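Local coordinates for protein rubisco operon transcriptional regulator (PDB 5Y2W) that probably represses transcription of carbon-metabolism genes as a LysR-type regulator whose regulatory domain binds 2-phosphoglycolate, at residues E108-R113 and L121-L126; Q148-G153 and S171-L176; R54-E59 and E70-N75; W187-L192 and Y207-T212; R27-F32 and I39-K44. One frame throughout, in Å; residues are numbered along the deposited sequence.

Contact 1. Residues E108-R113 and L121-L126. With PGA (2-phosphoglycolic acid), chain B.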
# COMPACT_ATOMS: atom_id res chain seq x y z
N GLU A 108 -17.73 -19.48 0.44
CA GLU A 108 -17.69 -18.15 -0.15
C GLU A 108 -16.38 -17.88 -0.81
O GLU A 108 -15.33 -18.34 -0.34
CB GLU A 108 -17.86 -17.08 0.91
CG GLU A 108 -19.28 -16.92 1.39
CD GLU A 108 -20.18 -16.12 0.44
OE1 GLU A 108 -19.68 -15.19 -0.28
OE2 GLU A 108 -21.40 -16.47 0.41
N ALA A 109 -16.43 -17.14 -1.93
CA ALA A 109 -15.23 -16.73 -2.64
C ALA A 109 -14.59 -15.69 -1.73
O ALA A 109 -15.24 -14.71 -1.31
CB ALA A 109 -15.54 -16.11 -4.00
N PHE A 110 -13.33 -15.93 -1.41
CA PHE A 110 -12.63 -15.20 -0.35
C PHE A 110 -11.20 -14.86 -0.78
O PHE A 110 -10.40 -15.75 -1.09
CB PHE A 110 -12.60 -16.03 0.91
CG PHE A 110 -12.19 -15.27 2.13
CD1 PHE A 110 -10.85 -15.01 2.38
CD2 PHE A 110 -13.13 -14.81 3.01
CE1 PHE A 110 -10.47 -14.28 3.50
CE2 PHE A 110 -12.78 -14.09 4.13
CZ PHE A 110 -11.43 -13.83 4.38
N ILE A 111 -10.88 -13.57 -0.75
CA ILE A 111 -9.59 -13.12 -1.20
C ILE A 111 -8.69 -13.05 -0.03
O ILE A 111 -9.03 -12.42 0.97
CB ILE A 111 -9.71 -11.73 -1.84
CG1 ILE A 111 -10.74 -11.75 -2.99
CG2 ILE A 111 -8.34 -11.26 -2.33
CD1 ILE A 111 -11.53 -10.47 -3.14
N MET A 112 -7.51 -13.62 -0.14
CA MET A 112 -6.58 -13.60 0.99
C MET A 112 -5.43 -12.61 0.75
O MET A 112 -5.07 -12.31 -0.37
CB MET A 112 -5.96 -14.97 1.16
CG MET A 112 -6.85 -16.02 1.79
SD MET A 112 -6.92 -15.97 3.60
CE MET A 112 -8.04 -17.29 4.08
N ARG A 113 -4.89 -12.08 1.83
CA ARG A 113 -3.64 -11.35 1.82
C ARG A 113 -2.48 -12.33 1.56
O ARG A 113 -2.67 -13.56 1.65
CB ARG A 113 -3.43 -10.68 3.21
CG ARG A 113 -4.26 -9.43 3.46
CD ARG A 113 -3.70 -8.21 2.78
NE ARG A 113 -2.31 -8.03 3.21
CZ ARG A 113 -1.91 -7.43 4.33
NH1 ARG A 113 -0.61 -7.46 4.65
NH2 ARG A 113 -2.80 -6.81 5.13
N LEU A 121 -3.16 -14.44 8.96
CA LEU A 121 -2.98 -15.46 10.01
C LEU A 121 -4.18 -15.43 11.01
O LEU A 121 -4.74 -16.46 11.39
CB LEU A 121 -1.67 -15.23 10.68
CG LEU A 121 -1.23 -16.31 11.65
CD1 LEU A 121 -0.97 -17.60 10.88
CD2 LEU A 121 0.02 -15.81 12.40
N ALA A 122 -4.63 -14.26 11.41
CA ALA A 122 -5.83 -14.19 12.25
C ALA A 122 -7.11 -14.76 11.57
O ALA A 122 -7.94 -15.42 12.19
CB ALA A 122 -6.07 -12.74 12.64
N VAL A 123 -7.26 -14.53 10.27
CA VAL A 123 -8.42 -15.06 9.58
C VAL A 123 -8.27 -16.56 9.56
O VAL A 123 -9.19 -17.28 9.87
CB VAL A 123 -8.54 -14.53 8.15
CG1 VAL A 123 -9.60 -15.28 7.35
CG2 VAL A 123 -8.81 -13.04 8.18
N GLN A 124 -7.11 -17.04 9.16
CA GLN A 124 -6.90 -18.51 9.15
C GLN A 124 -7.16 -19.15 10.50
O GLN A 124 -7.75 -20.22 10.58
CB GLN A 124 -5.52 -18.86 8.75
CG GLN A 124 -5.30 -18.60 7.27
CD GLN A 124 -3.84 -18.63 6.90
OE1 GLN A 124 -2.96 -18.27 7.68
NE2 GLN A 124 -3.57 -19.05 5.71
N ASN A 125 -6.75 -18.49 11.56
CA ASN A 125 -6.96 -19.10 12.88
C ASN A 125 -8.38 -19.11 13.24
O ASN A 125 -8.88 -20.07 13.77
CB ASN A 125 -6.15 -18.40 13.94
CG ASN A 125 -4.70 -18.74 13.78
OD1 ASN A 125 -4.42 -19.77 13.22
ND2 ASN A 125 -3.79 -17.86 14.18
N LEU A 126 -9.05 -18.02 12.92
CA LEU A 126 -10.46 -17.95 13.22
C LEU A 126 -11.25 -19.03 12.43
O LEU A 126 -12.10 -19.73 13.02
CB LEU A 126 -10.98 -16.57 12.94
CG LEU A 126 -12.50 -16.42 13.23
CD1 LEU A 126 -12.72 -16.36 14.76
CD2 LEU A 126 -13.09 -15.19 12.54
P PGA B . -0.64 -7.21 8.10
O1P PGA B . -1.10 -6.45 9.45
O2P PGA B . -0.18 -6.15 7.16
O3P PGA B . -1.90 -7.98 7.66
O4P PGA B . 0.57 -7.97 8.51
C2 PGA B . -2.03 -5.40 9.57
C1 PGA B . -2.96 -5.57 10.76
O1 PGA B . -3.86 -4.69 10.97
O2 PGA B . -2.81 -6.58 11.47
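Val123 on helix 118-129 offers one methyl, CG1, to both Phe110 and Met112. Phe110 has CG anti to its backbone nitrogen (chi1 -167°), which sends the ring to meet Val123 head-on, CZ lying 3.8 Å from CG1 at an oblique angle; the same ring is edge-to-face with Phe127. Met112, bent at chi2, brings CE to 4.1 Å from Val123 CG1 and, more loosely, to the aliphatic part of Gln124. No hydrogen bond links the two segments. The polar work is done by Arg113, whose NH1 donates to O2P of the ligand phosphate at 2.9 Å and nearly straight (164°), with O2P at the guanidinium edge. NH2 adds a weak bond to that oxygen and is also held by Asn143 OD1. A methionine here would probably leave the phosphate without this charge partner and Asn143 without its donor. Arg185, Thr20 and Ser117 are among the other residues that bond the ligand in this effector pocket of the LysR substrate-binding domain, a periplasmic-binding-protein fold.

Contact 2. Residues Q148-G153 and S171-L176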
# COMPACT_ATOMS: atom_id res chain seq x y z
N GLN A 148 -10.11 -3.17 -4.09
CA GLN A 148 -10.37 -3.19 -5.53
C GLN A 148 -10.96 -4.52 -5.99
O GLN A 148 -11.92 -4.54 -6.70
CB GLN A 148 -9.08 -2.93 -6.31
CG GLN A 148 -8.79 -1.48 -6.55
CD GLN A 148 -9.84 -0.80 -7.40
OE1 GLN A 148 -10.43 -1.40 -8.30
NE2 GLN A 148 -10.11 0.44 -7.09
N ALA A 149 -10.40 -5.64 -5.58
CA ALA A 149 -10.98 -6.93 -6.01
C ALA A 149 -12.42 -7.15 -5.56
O ALA A 149 -13.29 -7.63 -6.33
CB ALA A 149 -10.09 -8.09 -5.61
N ILE A 150 -12.72 -6.70 -4.34
CA ILE A 150 -14.04 -6.87 -3.81
C ILE A 150 -14.97 -5.98 -4.62
O ILE A 150 -16.05 -6.40 -4.97
CB ILE A 150 -14.13 -6.44 -2.36
CG1 ILE A 150 -13.31 -7.38 -1.48
CG2 ILE A 150 -15.59 -6.39 -1.90
CD1 ILE A 150 -13.09 -6.78 -0.11
N ALA A 151 -14.56 -4.74 -4.84
CA ALA A 151 -15.36 -3.82 -5.63
C ALA A 151 -15.59 -4.39 -7.03
O ALA A 151 -16.64 -4.17 -7.58
CB ALA A 151 -14.70 -2.48 -5.72
N GLY A 152 -14.62 -5.11 -7.61
CA GLY A 152 -14.82 -5.73 -8.94
C GLY A 152 -15.51 -7.09 -8.88
O GLY A 152 -15.43 -7.86 -9.84
N GLY A 153 -16.10 -7.43 -7.72
CA GLY A 153 -16.97 -8.60 -7.62
C GLY A 153 -16.20 -9.89 -7.46
O GLY A 153 -16.73 -10.95 -7.68
N SER A 171 -19.08 4.37 -2.23
CA SER A 171 -18.34 3.18 -1.89
C SER A 171 -19.24 1.96 -2.11
O SER A 171 -20.37 1.86 -1.64
CB SER A 171 -17.76 3.17 -0.48
OG SER A 171 -16.85 2.06 -0.40
N GLU A 172 -18.68 1.04 -2.85
CA GLU A 172 -19.28 -0.22 -3.18
C GLU A 172 -19.15 -1.23 -2.04
O GLU A 172 -19.80 -2.27 -2.07
CB GLU A 172 -18.53 -0.75 -4.42
CG GLU A 172 -18.88 0.00 -5.70
CD GLU A 172 -20.26 -0.40 -6.18
OE1 GLU A 172 -20.29 -1.17 -7.11
OE2 GLU A 172 -21.29 -0.03 -5.60
N LEU A 173 -18.32 -0.91 -1.05
CA LEU A 173 -17.92 -1.84 -0.02
C LEU A 173 -18.83 -1.75 1.16
O LEU A 173 -19.34 -0.72 1.45
CB LEU A 173 -16.51 -1.52 0.46
CG LEU A 173 -15.51 -1.49 -0.65
CD1 LEU A 173 -14.16 -1.30 0.05
CD2 LEU A 173 -15.58 -2.78 -1.46
N THR A 174 -18.99 -2.85 1.86
CA THR A 174 -19.90 -2.90 2.97
C THR A 174 -19.34 -3.92 3.95
O THR A 174 -18.66 -4.87 3.55
CB THR A 174 -21.31 -3.33 2.45
OG1 THR A 174 -22.24 -3.22 3.50
CG2 THR A 174 -21.34 -4.79 2.02
N ILE A 175 -19.64 -3.72 5.22
CA ILE A 175 -19.28 -4.67 6.27
C ILE A 175 -20.40 -5.66 6.45
O ILE A 175 -21.55 -5.26 6.68
CB ILE A 175 -18.98 -3.97 7.60
CG1 ILE A 175 -17.68 -3.19 7.47
CG2 ILE A 175 -18.81 -4.97 8.71
CD1 ILE A 175 -17.51 -2.07 8.47
N LEU A 176 -20.10 -6.96 6.31
CA LEU A 176 -21.05 -7.99 6.64
C LEU A 176 -21.01 -8.29 8.15
O LEU A 176 -19.92 -8.56 8.74
CB LEU A 176 -20.77 -9.24 5.85
CG LEU A 176 -20.83 -9.11 4.31
CD1 LEU A 176 -20.57 -10.49 3.72
CD2 LEU A 176 -22.17 -8.57 3.84
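Leu173, at the start of strand 173-176, reaches helix 143-151 through a single methyl. Its CB bears CG anti to the carbonyl carbon (chi1 -55°), and CG then divides: CD1 stays 5.6 Å from Ile150 CG2, while CD2 drops onto the helix. There CD2 lies 3.6 Å from Ile150 CG2 and 4.0 Å from Ile150 CB, the two side chains crossing at about a right angle. The same methyl also sits 4.0 Å from Ala151 N and 4.4 Å from Ala151 CB, so it rests in the angle between two successive helix residues. Beside it, Ala151 CB lies 4.4 Å from Glu172 CB; the Glu172 carboxylate forms a salt bridge with Arg170. Ser171 OG receives a weak bond from Leu173 N, closing the turn ahead of the strand. The helix ends here in a Schellman motif, with Gly153 N (positive phi) bonded to Ile150 O at 2.9 Å and the next residue's N to Ala149 O. Strand 173-176 is an outer strand of the three-stranded antiparallel sheet, hydrogen-bonded to strand 81-89, and Ile150 packs on Ile87 of that neighbour. Gln148 touches Tyr23 of the second subunit. With aliphatic carbon supplying the interaction and no hydrogen bond crossing, the fit between these two segments rests on shape and probably on exclusion of water, although Ala151 O takes a hydrogen bond from Arg89 of strand 81-89.

Contact 3. Residues R54-E59 and E70-N75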
# COMPACT_ATOMS: atom_id res chain seq x y z
N ARG A 54 12.66 -6.70 10.43
CA ARG A 54 13.21 -5.41 10.75
C ARG A 54 13.64 -5.38 12.21
O ARG A 54 14.75 -4.95 12.52
CB ARG A 54 12.26 -4.30 10.38
CG ARG A 54 12.11 -4.16 8.85
CD ARG A 54 11.25 -2.95 8.59
NE ARG A 54 11.92 -1.67 8.85
CZ ARG A 54 12.76 -1.06 8.00
NH1 ARG A 54 13.30 0.11 8.31
NH2 ARG A 54 13.06 -1.58 6.82
N MET A 55 12.80 -5.91 13.08
CA MET A 55 13.10 -5.94 14.50
C MET A 55 14.33 -6.77 14.79
O MET A 55 15.11 -6.42 15.67
CB MET A 55 11.92 -6.53 15.29
CG MET A 55 10.66 -5.64 15.46
SD MET A 55 9.25 -6.67 15.99
CE MET A 55 8.12 -5.37 16.41
N GLN A 56 14.50 -7.88 14.08
CA GLN A 56 15.65 -8.77 14.27
C GLN A 56 16.96 -8.14 13.89
O GLN A 56 17.99 -8.52 14.43
CB GLN A 56 15.53 -10.03 13.43
CG GLN A 56 14.40 -10.93 13.85
CD GLN A 56 14.77 -12.38 13.76
OE1 GLN A 56 15.74 -12.82 14.38
NE2 GLN A 56 13.99 -13.15 13.00
N ASN A 57 16.93 -7.22 12.95
CA ASN A 57 18.10 -6.43 12.56
C ASN A 57 18.07 -5.05 13.21
O ASN A 57 18.75 -4.15 12.76
CB ASN A 57 18.14 -6.22 11.06
CG ASN A 57 17.91 -7.47 10.30
OD1 ASN A 57 17.94 -8.55 10.85
ND2 ASN A 57 17.66 -7.34 9.01
N ASN A 58 17.25 -4.89 14.25
CA ASN A 58 17.15 -3.61 14.98
C ASN A 58 17.06 -2.33 14.12
O ASN A 58 17.70 -1.33 14.44
CB ASN A 58 18.33 -3.51 15.93
CG ASN A 58 18.33 -2.22 16.73
OD1 ASN A 58 17.30 -1.77 17.23
ND2 ASN A 58 19.47 -1.62 16.83
N GLU A 59 16.24 -2.35 13.06
CA GLU A 59 16.31 -1.28 12.03
C GLU A 59 15.68 0.06 12.42
O GLU A 59 16.07 1.12 11.93
CB GLU A 59 15.77 -1.79 10.70
CG GLU A 59 16.60 -2.95 10.15
CD GLU A 59 16.22 -3.33 8.74
OE1 GLU A 59 16.29 -2.45 7.86
OE2 GLU A 59 15.83 -4.50 8.49
N GLU A 70 6.60 -13.53 18.11
CA GLU A 70 6.77 -14.48 19.20
C GLU A 70 8.19 -14.49 19.68
O GLU A 70 8.42 -14.41 20.88
CB GLU A 70 6.32 -15.87 18.77
CG GLU A 70 4.84 -15.86 18.48
CD GLU A 70 4.16 -17.20 18.57
OE1 GLU A 70 4.73 -18.19 18.07
OE2 GLU A 70 3.04 -17.22 19.14
N GLU A 71 9.14 -14.54 18.76
CA GLU A 71 10.52 -14.72 19.16
C GLU A 71 11.33 -13.44 19.30
O GLU A 71 12.54 -13.48 19.26
CB GLU A 71 11.19 -15.71 18.23
CG GLU A 71 10.54 -17.07 18.34
CD GLU A 71 11.49 -18.21 18.01
OE1 GLU A 71 12.51 -17.98 17.32
OE2 GLU A 71 11.20 -19.35 18.44
N ILE A 72 10.66 -12.30 19.47
CA ILE A 72 11.37 -11.06 19.78
C ILE A 72 10.81 -10.50 21.06
O ILE A 72 9.58 -10.53 21.27
CB ILE A 72 11.25 -10.03 18.66
CG1 ILE A 72 11.97 -10.59 17.43
CG2 ILE A 72 11.80 -8.69 19.12
CD1 ILE A 72 11.80 -9.75 16.19
N ASP A 73 11.72 -10.01 21.91
CA ASP A 73 11.37 -9.49 23.23
C ASP A 73 11.18 -8.01 23.07
O ASP A 73 12.10 -7.31 22.72
CB ASP A 73 12.46 -9.79 24.30
CG ASP A 73 12.07 -9.30 25.72
OD1 ASP A 73 10.91 -8.89 25.97
OD2 ASP A 73 12.95 -9.32 26.60
N LEU A 74 9.97 -7.55 23.35
CA LEU A 74 9.54 -6.21 23.07
C LEU A 74 8.94 -5.57 24.29
O LEU A 74 8.22 -6.24 25.05
CB LEU A 74 8.40 -6.26 22.04
CG LEU A 74 8.80 -6.69 20.66
CD1 LEU A 74 7.57 -6.84 19.75
CD2 LEU A 74 9.77 -5.67 20.10
N ASN A 75 9.17 -4.27 24.45
CA ASN A 75 8.24 -3.50 25.22
C ASN A 75 7.13 -2.98 24.28
O ASN A 75 7.41 -2.72 23.12
CB ASN A 75 8.93 -2.31 25.86
CG ASN A 75 8.13 -1.76 27.00
OD1 ASN A 75 7.03 -1.22 26.83
ND2 ASN A 75 8.65 -1.95 28.19
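Met55 O, on the residue whose side chain meets segment 70-75, accepts Asn58 N at 3.0 Å. With Glu59 N bonded to Arg54 O and Asn58 at positive phi, this makes a Schellman motif that ends helix 48-56. From that last turn the Met55 chain runs out extended beyond CG and passes two aliphatic residues in succession. Its CB meets Ile72 CD1 at 3.3 Å, tighter than ordinary van der Waals contact; SD lies 4.0 Å from the same methyl. At the tip, CE reaches Leu74 CD1 at 3.7 Å, the two chains crossing at about a right angle. Ile72 CD1 sits in the angle between Met55 and Gln56, whose CG is 3.7 Å away. Replacing Met55 with an alanine would probably leave Leu74 without its partner on the helix and open a gap beside Ile72. On the helix side, Glu59 OE1 sits over one face of the Arg54 guanidinium, a pairing of charges only, while Arg54 NE makes a salt bridge with Asp60. Leu192 of strand 186-192 touches both Met55 and Ile72. The contact sets a helix end against outer strand 74-79 and the loop leading into it, the layered helix-on-sheet packing of an alpha/beta lobe.

Contact 4. Residues W187-L192 and Y207-T212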
# COMPACT_ATOMS: atom_id res chain seq x y z
N TRP A 187 -3.76 -2.06 17.85
CA TRP A 187 -2.45 -1.57 17.48
C TRP A 187 -1.59 -1.30 18.73
O TRP A 187 -2.01 -0.62 19.65
CB TRP A 187 -2.59 -0.28 16.67
CG TRP A 187 -2.99 -0.43 15.24
CD1 TRP A 187 -2.89 -1.54 14.45
CD2 TRP A 187 -3.50 0.60 14.42
NE1 TRP A 187 -3.33 -1.26 13.18
CE2 TRP A 187 -3.70 0.05 13.13
CE3 TRP A 187 -3.76 1.97 14.62
CZ2 TRP A 187 -4.20 0.79 12.09
CZ3 TRP A 187 -4.28 2.68 13.59
CH2 TRP A 187 -4.46 2.09 12.31
N TYR A 188 -0.36 -1.78 18.69
CA TYR A 188 0.60 -1.56 19.74
C TYR A 188 1.75 -0.79 19.20
O TYR A 188 2.18 -1.03 18.07
CB TYR A 188 1.15 -2.87 20.24
CG TYR A 188 0.17 -3.80 20.91
CD1 TYR A 188 -0.23 -3.60 22.23
CD2 TYR A 188 -0.34 -4.91 20.22
CE1 TYR A 188 -1.10 -4.48 22.86
CE2 TYR A 188 -1.22 -5.77 20.82
CZ TYR A 188 -1.59 -5.57 22.14
OH TYR A 188 -2.45 -6.47 22.68
N VAL A 189 2.28 0.13 20.01
CA VAL A 189 3.57 0.73 19.71
C VAL A 189 4.65 0.08 20.62
O VAL A 189 4.51 -0.03 21.84
CB VAL A 189 3.57 2.26 19.82
CG1 VAL A 189 3.03 2.70 21.16
CG2 VAL A 189 4.97 2.82 19.59
N ALA A 190 5.68 -0.40 19.95
CA ALA A 190 6.62 -1.33 20.49
C ALA A 190 8.03 -0.84 20.20
O ALA A 190 8.24 -0.07 19.27
CB ALA A 190 6.40 -2.72 19.89
N ASN A 191 8.96 -1.28 21.05
CA ASN A 191 10.39 -1.16 20.84
C ASN A 191 11.09 -2.39 21.41
O ASN A 191 10.51 -3.13 22.23
CB ASN A 191 10.92 0.08 21.52
CG ASN A 191 10.74 0.04 23.02
OD1 ASN A 191 11.64 -0.36 23.75
ND2 ASN A 191 9.60 0.45 23.49
N LEU A 192 12.29 -2.65 20.93
CA LEU A 192 13.08 -3.81 21.39
C LEU A 192 13.20 -3.71 22.92
O LEU A 192 13.46 -2.62 23.45
CB LEU A 192 14.47 -3.85 20.70
CG LEU A 192 14.50 -4.13 19.16
CD1 LEU A 192 15.89 -4.38 18.58
CD2 LEU A 192 13.61 -5.30 18.76
N TYR A 207 3.89 11.44 22.66
CA TYR A 207 2.95 12.19 21.82
C TYR A 207 1.81 11.26 21.30
O TYR A 207 0.59 11.55 21.41
CB TYR A 207 3.69 12.91 20.66
CG TYR A 207 2.72 13.47 19.63
CD1 TYR A 207 1.98 14.62 19.89
CD2 TYR A 207 2.52 12.83 18.41
CE1 TYR A 207 1.07 15.11 18.97
CE2 TYR A 207 1.62 13.30 17.48
CZ TYR A 207 0.90 14.45 17.76
OH TYR A 207 0.02 14.90 16.80
N LEU A 208 2.23 10.12 20.77
CA LEU A 208 1.28 9.10 20.28
C LEU A 208 0.33 8.69 21.38
O LEU A 208 -0.90 8.70 21.19
CB LEU A 208 2.05 7.87 19.76
CG LEU A 208 1.23 6.70 19.19
CD1 LEU A 208 0.33 7.10 18.02
CD2 LEU A 208 2.17 5.61 18.75
N MET A 209 0.87 8.31 22.54
CA MET A 209 0.00 7.89 23.67
C MET A 209 -0.95 8.98 24.07
O MET A 209 -2.11 8.73 24.36
CB MET A 209 0.82 7.49 24.88
CG MET A 209 1.65 6.27 24.61
SD MET A 209 0.64 4.98 23.80
CE MET A 209 2.05 4.01 23.40
N ALA A 210 -0.48 10.20 24.08
CA ALA A 210 -1.35 11.26 24.57
C ALA A 210 -2.45 11.51 23.59
O ALA A 210 -3.60 11.57 23.96
CB ALA A 210 -0.54 12.53 24.82
N VAL A 211 -2.12 11.65 22.30
CA VAL A 211 -3.18 12.05 21.33
C VAL A 211 -4.23 10.96 21.11
O VAL A 211 -5.39 11.25 20.73
CB VAL A 211 -2.61 12.53 19.98
CG1 VAL A 211 -1.75 13.75 20.21
CG2 VAL A 211 -1.86 11.43 19.25
N THR A 212 -3.85 9.70 21.36
CA THR A 212 -4.78 8.60 21.13
C THR A 212 -5.55 8.19 22.35
O THR A 212 -6.28 7.18 22.28
CB THR A 212 -4.05 7.38 20.55
OG1 THR A 212 -2.98 6.97 21.42
CG2 THR A 212 -3.48 7.76 19.17
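Val189 and Leu208 join the mixed five-stranded sheet of an alpha/beta lobe to the helix packed on it, in the periplasmic-binding-protein fold of LysR effector domains. Val189 belongs to strand 186-192, which runs antiparallel to both its neighbours, 62-65 and 74-79; Leu208 lies near the end of helix 199-211. The two side chains meet tip to tip. Leu208 CD2 sits 3.8 Å from Val189 CB, with CG1 at 3.9 Å and CG2 at 4.0 Å, so one methyl plugs the fork of the valine. Val189 holds CG1 between its backbone nitrogen and carbonyl carbon (chi1 53°), the crowded position, and this turns both methyls to the helix. Met209, bent at chi2, lies beside the pair, but the modelled position of its CE is doubtful. Around the pair, Leu62 of the adjacent strand touches Val189 and Leu28 of helix 24-35 touches Leu208, extending the hydrocarbon layer on both segments. No hydrogen bond runs between strand and helix. At the helix end, Leu208 O takes two donors from opposite faces of its carbonyl plane: Thr212 N at 3.1 Å, and Thr212 OG1 at 2.7 Å, tilted 33° from that plane.

Contact 5. Residues R27-F32 and I39-K44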
# COMPACT_ATOMS: atom_id res chain seq x y z
N ARG A 27 -1.09 10.82 9.21
CA ARG A 27 -1.91 11.96 9.53
C ARG A 27 -1.49 12.52 10.91
O ARG A 27 -1.41 13.70 11.08
CB ARG A 27 -3.36 11.58 9.54
CG ARG A 27 -4.29 12.74 9.81
CD ARG A 27 -5.73 12.28 9.68
NE ARG A 27 -6.01 11.25 10.66
CZ ARG A 27 -7.16 10.60 10.77
NH1 ARG A 27 -8.17 10.89 9.96
NH2 ARG A 27 -7.31 9.68 11.71
N LEU A 28 -1.20 11.64 11.87
CA LEU A 28 -0.67 12.03 13.18
C LEU A 28 0.70 12.68 13.11
O LEU A 28 1.01 13.54 13.92
CB LEU A 28 -0.52 10.84 14.11
CG LEU A 28 -1.72 10.33 14.89
CD1 LEU A 28 -1.16 9.64 16.13
CD2 LEU A 28 -2.74 11.41 15.28
N LEU A 29 1.54 12.25 12.18
CA LEU A 29 2.82 12.92 11.95
C LEU A 29 2.74 14.42 11.66
O LEU A 29 3.71 15.12 11.89
CB LEU A 29 3.58 12.25 10.81
CG LEU A 29 4.03 10.81 11.12
CD1 LEU A 29 4.89 10.25 9.97
CD2 LEU A 29 4.77 10.73 12.45
N GLY A 30 1.60 14.89 11.17
CA GLY A 30 1.45 16.26 10.72
C GLY A 30 1.46 17.22 11.87
O GLY A 30 2.18 18.22 11.84
N GLU A 31 0.66 16.93 12.89
CA GLU A 31 0.69 17.75 14.09
C GLU A 31 2.08 17.65 14.72
O GLU A 31 2.71 18.66 15.05
CB GLU A 31 -0.43 17.36 15.06
CG GLU A 31 -0.68 18.38 16.20
CD GLU A 31 -1.92 19.27 16.02
OE1 GLU A 31 -2.69 19.06 15.05
OE2 GLU A 31 -2.15 20.19 16.86
N PHE A 32 2.60 16.43 14.82
CA PHE A 32 3.87 16.20 15.51
C PHE A 32 4.98 17.04 14.89
O PHE A 32 5.74 17.66 15.59
CB PHE A 32 4.22 14.72 15.48
CG PHE A 32 5.53 14.37 16.15
CD1 PHE A 32 5.61 14.29 17.54
CD2 PHE A 32 6.66 14.08 15.40
CE1 PHE A 32 6.80 13.93 18.15
CE2 PHE A 32 7.86 13.72 16.02
CZ PHE A 32 7.92 13.65 17.40
N ILE A 39 12.66 17.78 13.38
CA ILE A 39 12.63 16.33 13.31
C ILE A 39 12.27 15.78 11.92
O ILE A 39 11.21 16.07 11.33
CB ILE A 39 11.69 15.74 14.39
CG1 ILE A 39 12.06 16.30 15.77
CG2 ILE A 39 11.78 14.22 14.42
CD1 ILE A 39 13.53 16.21 16.10
N GLU A 40 13.18 14.97 11.41
CA GLU A 40 12.95 14.21 10.21
C GLU A 40 12.37 12.83 10.58
O GLU A 40 12.73 12.23 11.60
CB GLU A 40 14.27 14.09 9.43
CG GLU A 40 14.86 15.45 9.11
CD GLU A 40 16.05 15.36 8.19
OE1 GLU A 40 16.61 14.26 8.04
OE2 GLU A 40 16.43 16.38 7.61
N VAL A 41 11.43 12.34 9.75
CA VAL A 41 10.77 11.08 10.01
C VAL A 41 10.85 10.26 8.76
O VAL A 41 10.49 10.76 7.68
CB VAL A 41 9.31 11.24 10.38
CG1 VAL A 41 8.69 9.87 10.67
CG2 VAL A 41 9.15 12.17 11.57
N SER A 42 11.33 9.03 8.92
CA SER A 42 11.36 8.06 7.86
C SER A 42 10.40 6.93 8.24
O SER A 42 10.52 6.31 9.29
CB SER A 42 12.77 7.53 7.69
OG SER A 42 12.80 6.70 6.57
N LEU A 43 9.42 6.66 7.39
CA LEU A 43 8.40 5.65 7.69
C LEU A 43 8.43 4.50 6.72
O LEU A 43 8.33 4.68 5.50
CB LEU A 43 7.02 6.29 7.64
CG LEU A 43 5.82 5.34 7.76
CD1 LEU A 43 5.52 5.07 9.23
CD2 LEU A 43 4.58 5.92 7.06
N LYS A 44 8.47 3.32 7.27
CA LYS A 44 8.45 2.13 6.47
C LYS A 44 7.10 1.46 6.71
O LYS A 44 6.55 1.48 7.81
CB LYS A 44 9.61 1.23 6.85
CG LYS A 44 9.84 0.02 5.96
CD LYS A 44 10.58 0.41 4.68
CE LYS A 44 10.62 -0.75 3.69
NZ LYS A 44 11.24 -0.40 2.37
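The Phe32 ring meets Ile39, CE2 lying 4.3 Å from Ile39 CG2, with the methyl at an oblique angle to the ring. Aromatic neighbours also meet this ring: Phe204 edge-to-face, Tyr36 and Tyr207 with planes at about 45°, so the ring sits in an aromatic cluster shared with helix 199-211. Its placement follows from the first torsion, CG anti to the backbone nitrogen at chi1 179°, which carries the ring from a helix position that does not itself face the strand. One helical turn earlier, Leu29 does face the strand: its CD1 touches Val41 CG1 at 3.9 Å, the two side chains crossing at a slant. The backbones stay well apart, 8.4 Å between Leu29 CA and Val41 CA and 9.0 Å between Phe32 CA and Ile39 CA, a spacing bridged by these side chains. These segments are the second and third elements of a beta-alpha-beta crossover, strand 11-18, helix 24-35 and strand 39-46, in which the two strands are parallel neighbours in the sheet. Leu15 of strand 11-18 packs on Val41 and on Leu43, continuing the apolar layer beneath the helix. Strand 39-46 is outermost within its own chain, yet Val41, Ser42 and Leu43 pair in a parallel ladder with a strand of the second subunit, and Ile39 O accepts a hydrogen bond from Arg137 NH2 of that subunit.

Overall arrangement
Contacts 3, 4 and 5 all reach the mixed five-stranded sheet, whereas contacts 1 and 2 belong to the other lobe, and contacts 2 and 3 lie about 35 Å apart between centres. Within the first group, contacts 4 and 5 are closest, about 13 Å between centres, and Leu208 CD1 touches Leu28 CD1 at 3.5 Å. Contacts 3 and 4 join through Asn75 N and Asn191 O, 2.8 Å apart. Contacts 1 and 2 meet where Ile111 CD1 packs on Ala149 CB at 3.7 Å. Arg113 of contact 1 binds 2-phosphoglycolate directly; the side chains of Met55, Val189 and Ile150 stay about 11, 13 and 14 Å from it. Contact 5 borders the second subunit extensively, and contact 2 touches it through Gln148.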